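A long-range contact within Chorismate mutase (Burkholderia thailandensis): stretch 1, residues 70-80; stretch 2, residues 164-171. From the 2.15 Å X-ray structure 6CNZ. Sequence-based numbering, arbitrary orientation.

Stretch 1, residues 70-80: AYARTFFDDQI
Stretch 2 (164-171) GTALSHVC

Residues 70-80 are helical throughout, within a helix that extends past both ends of the stretch. Residues 164-166 close another helix. Leu-167 is the first residue to leave helical phi/psi, at -109/23, and a type I beta turn runs from Leu-167 to Val-170. Ser-168 follows at -87/-6, His-169 at -129/30 and Val-170 at -72/-42. The register is set by two CA pairs: Asp-78 CA lies 4.7 Å from Ala-166 CA, and Phe-75 CA lies 6.3 Å from His-169 CA. The later part of stretch 1 thus meets the helix end, and the earlier part meets the turn. In all, 473 Å² is buried between the stretches, both sides summed.

Three direct hydrogen bonds cross the contact. Tyr-71 (chi1 t, chi2 55°) starts sideways, but its end reaches the turn, where Tyr-71 OH donates to Val-170 O at 2.8 Å. This carbonyl lies at the ring edge, near its plane. Asp-78 (chi1 m, chi2 -23°) and His-169 (chi1 m, chi2 86°) both point toward the opposing stretch. His-169 ND1 donates to Asp-78 OD2 at 2.4 Å, a very short distance, with an N-H...acceptor angle of 156°. Gln-79 points away at CB, but its end comes nearer with chi1 m, chi2 m and chi3 -71°. Gln-79 NE2 donates to Ala-166 O at 2.7 Å, and also to Phe-75 O at 2.9 Å within its own helix. One amide therefore links the two backbones. Its approach also brings Gln-79 OE1 into van der Waals contact with Ala-166 CB, at 3.6 Å.

Two waters add bridges. Water 1 donates to Tyr-71 O at 3.2 Å and to His-169 O at 2.8 Å. Water 2 donates to Asp-78 OD2 at 2.6 Å and Ala-166 O at 3.0 Å, and accepts from His-169 N at 2.7 Å. It ties the carboxylate to the backbone on each side of Leu-167 and Ser-168.

Apolar packing centres on Phe-75 (chi1 t, chi2 78°). Phe-75 CE1 lies 3.8 Å from Val-170 CG2 and 4.1 Å from Leu-167 CD2. The leucine methyl sits at the ring edge. Val-170 has chi1 t; Leu-167 has chi1 m and chi2 t. Thr-74 (chi1 m) points toward stretch 2 and places Thr-74 CG2 3.8 Å from His-169 CB.

Beside the short CA pair, the CB of Asp-78 packs against stretch 2 carbonyls, 3.5 Å from Thr-165 O and 3.7 Å from Ala-166 O. Within stretch 2, Ser-168 (chi1 p) donates from OG to Thr-165 O at 2.9 Å, tying the turn back to the helix end.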

# COMPACT_ATOMS: atom_id res chain seq x y z
N ALA A 70 13.37 8.21 20.26
CA ALA A 70 13.63 6.80 20.55
C ALA A 70 12.45 5.93 20.17
O ALA A 70 12.62 4.79 19.71
CB ALA A 70 13.98 6.64 22.03
N TYR A 71 11.23 6.44 20.35
CA TYR A 71 10.04 5.72 19.92
C TYR A 71 10.04 5.51 18.41
O TYR A 71 9.74 4.41 17.93
CB TYR A 71 8.82 6.51 20.35
CG TYR A 71 7.49 5.92 20.03
CD1 TYR A 71 7.15 4.65 20.45
CD2 TYR A 71 6.53 6.67 19.36
CE1 TYR A 71 5.92 4.11 20.18
CE2 TYR A 71 5.28 6.15 19.09
CZ TYR A 71 4.98 4.87 19.51
OH TYR A 71 3.73 4.35 19.25
N ALA A 72 10.38 6.54 17.65
CA ALA A 72 10.44 6.38 16.20
C ALA A 72 11.58 5.46 15.79
O ALA A 72 11.41 4.61 14.91
CB ALA A 72 10.58 7.74 15.52
N ARG A 73 12.74 5.59 16.44
CA ARG A 73 13.88 4.74 16.08
C ARG A 73 13.55 3.27 16.31
O ARG A 73 13.73 2.43 15.42
CB ARG A 73 15.12 5.14 16.88
CG ARG A 73 16.35 4.30 16.52
CD ARG A 73 17.51 4.45 17.51
NE ARG A 73 18.70 3.77 16.99
CZ ARG A 73 19.59 4.35 16.19
NH1 ARG A 73 19.46 5.62 15.84
NH2 ARG A 73 20.63 3.65 15.74
N THR A 74 13.05 2.95 17.50
CA THR A 74 12.65 1.58 17.79
C THR A 74 11.64 1.07 16.78
O THR A 74 11.77 -0.06 16.28
CB THR A 74 12.06 1.50 19.20
OG1 THR A 74 13.09 1.78 20.15
CG2 THR A 74 11.51 0.10 19.47
N PHE A 75 10.63 1.88 16.45
CA PHE A 75 9.65 1.48 15.45
C PHE A 75 10.32 1.16 14.12
O PHE A 75 9.93 0.21 13.43
CB PHE A 75 8.60 2.57 15.27
CG PHE A 75 7.55 2.26 14.22
CD1 PHE A 75 6.51 1.38 14.49
CD2 PHE A 75 7.60 2.86 12.97
CE1 PHE A 75 5.54 1.09 13.54
CE2 PHE A 75 6.63 2.59 12.00
CZ PHE A 75 5.59 1.70 12.29
N PHE A 76 11.36 1.91 13.75
CA PHE A 76 12.01 1.61 12.48
C PHE A 76 13.02 0.49 12.60
O PHE A 76 13.21 -0.26 11.64
CB PHE A 76 12.61 2.88 11.86
CG PHE A 76 11.63 3.65 11.00
CD1 PHE A 76 10.71 4.52 11.57
CD2 PHE A 76 11.59 3.46 9.63
CE1 PHE A 76 9.79 5.21 10.79
CE2 PHE A 76 10.67 4.15 8.83
CZ PHE A 76 9.77 5.03 9.42
N ASP A 77 13.62 0.29 13.79
CA ASP A 77 14.30 -0.98 14.05
C ASP A 77 13.40 -2.16 13.70
O ASP A 77 13.85 -3.11 13.04
CB ASP A 77 14.71 -1.09 15.52
CG ASP A 77 15.99 -0.35 15.84
OD1 ASP A 77 16.79 -0.07 14.91
OD2 ASP A 77 16.22 -0.04 17.04
N ASP A 78 12.13 -2.10 14.11
CA ASP A 78 11.17 -3.16 13.82
C ASP A 78 10.82 -3.25 12.34
O ASP A 78 10.56 -4.36 11.84
CB ASP A 78 9.89 -2.97 14.64
CG ASP A 78 10.10 -3.26 16.13
OD1 ASP A 78 11.04 -4.00 16.48
OD2 ASP A 78 9.30 -2.77 16.95
N GLN A 79 10.75 -2.12 11.62
CA GLN A 79 10.49 -2.18 10.18
C GLN A 79 11.60 -2.91 9.45
O GLN A 79 11.35 -3.76 8.59
CB GLN A 79 10.32 -0.77 9.58
CG GLN A 79 9.22 0.10 10.23
CD GLN A 79 7.96 -0.68 10.56
OE1 GLN A 79 7.21 -1.08 9.66
NE2 GLN A 79 7.71 -0.89 11.86
N ILE A 80 12.85 -2.57 9.80
CA ILE A 80 14.03 -3.24 9.25
C ILE A 80 14.01 -4.74 9.59
O ILE A 80 14.16 -5.59 8.71
CB ILE A 80 15.30 -2.54 9.76
CG1 ILE A 80 15.39 -1.12 9.20
CG2 ILE A 80 16.58 -3.36 9.45
CD1 ILE A 80 16.33 -0.20 9.97
N GLY A 164 3.61 -8.68 12.17
CA GLY A 164 3.59 -8.66 13.63
C GLY A 164 4.89 -8.12 14.21
O GLY A 164 4.88 -7.27 15.10
N THR A 165 6.03 -8.60 13.69
CA THR A 165 7.32 -8.03 14.06
C THR A 165 7.33 -6.51 13.89
O THR A 165 7.75 -5.77 14.79
CB THR A 165 8.44 -8.66 13.23
OG1 THR A 165 8.47 -10.07 13.46
CG2 THR A 165 9.81 -8.07 13.59
N ALA A 166 6.81 -6.03 12.75
CA ALA A 166 6.91 -4.62 12.43
C ALA A 166 6.10 -3.75 13.38
O ALA A 166 6.39 -2.56 13.54
CB ALA A 166 6.43 -4.36 10.99
N LEU A 167 5.05 -4.30 13.99
CA LEU A 167 4.18 -3.53 14.86
C LEU A 167 4.35 -3.91 16.33
O LEU A 167 3.46 -3.67 17.14
CB LEU A 167 2.74 -3.69 14.41
CG LEU A 167 2.55 -3.23 12.94
CD1 LEU A 167 1.22 -3.69 12.34
CD2 LEU A 167 2.69 -1.71 12.85
N SER A 168 5.50 -4.49 16.69
CA SER A 168 5.63 -5.11 18.00
C SER A 168 6.06 -4.14 19.10
O SER A 168 6.06 -4.53 20.27
CB SER A 168 6.60 -6.30 17.93
OG SER A 168 7.95 -5.90 17.71
N HIS A 169 6.38 -2.88 18.78
CA HIS A 169 6.65 -1.88 19.82
C HIS A 169 5.84 -0.61 19.60
O HIS A 169 6.26 0.48 20.01
CB HIS A 169 8.13 -1.55 19.91
CG HIS A 169 8.99 -2.73 20.22
ND1 HIS A 169 9.47 -3.57 19.24
CD2 HIS A 169 9.42 -3.24 21.40
CE1 HIS A 169 10.18 -4.54 19.80
NE2 HIS A 169 10.16 -4.36 21.11
N VAL A 170 4.66 -0.73 18.99
CA VAL A 170 3.77 0.41 18.87
C VAL A 170 3.16 0.76 20.22
O VAL A 170 3.07 1.94 20.59
CB VAL A 170 2.69 0.13 17.80
CG1 VAL A 170 1.58 1.17 17.86
CG2 VAL A 170 3.31 0.12 16.41
N CYS A 171 2.75 -0.25 20.98
CA CYS A 171 2.19 -0.04 22.31
C CYS A 171 3.25 -0.37 23.35
O CYS A 171 4.03 -1.30 23.18
CB CYS A 171 0.96 -0.90 22.56
SG CYS A 171 -0.39 -0.73 21.39
O HOH W 1 8.58 1.64 19.04
O HOH W 2 6.93 -1.75 16.36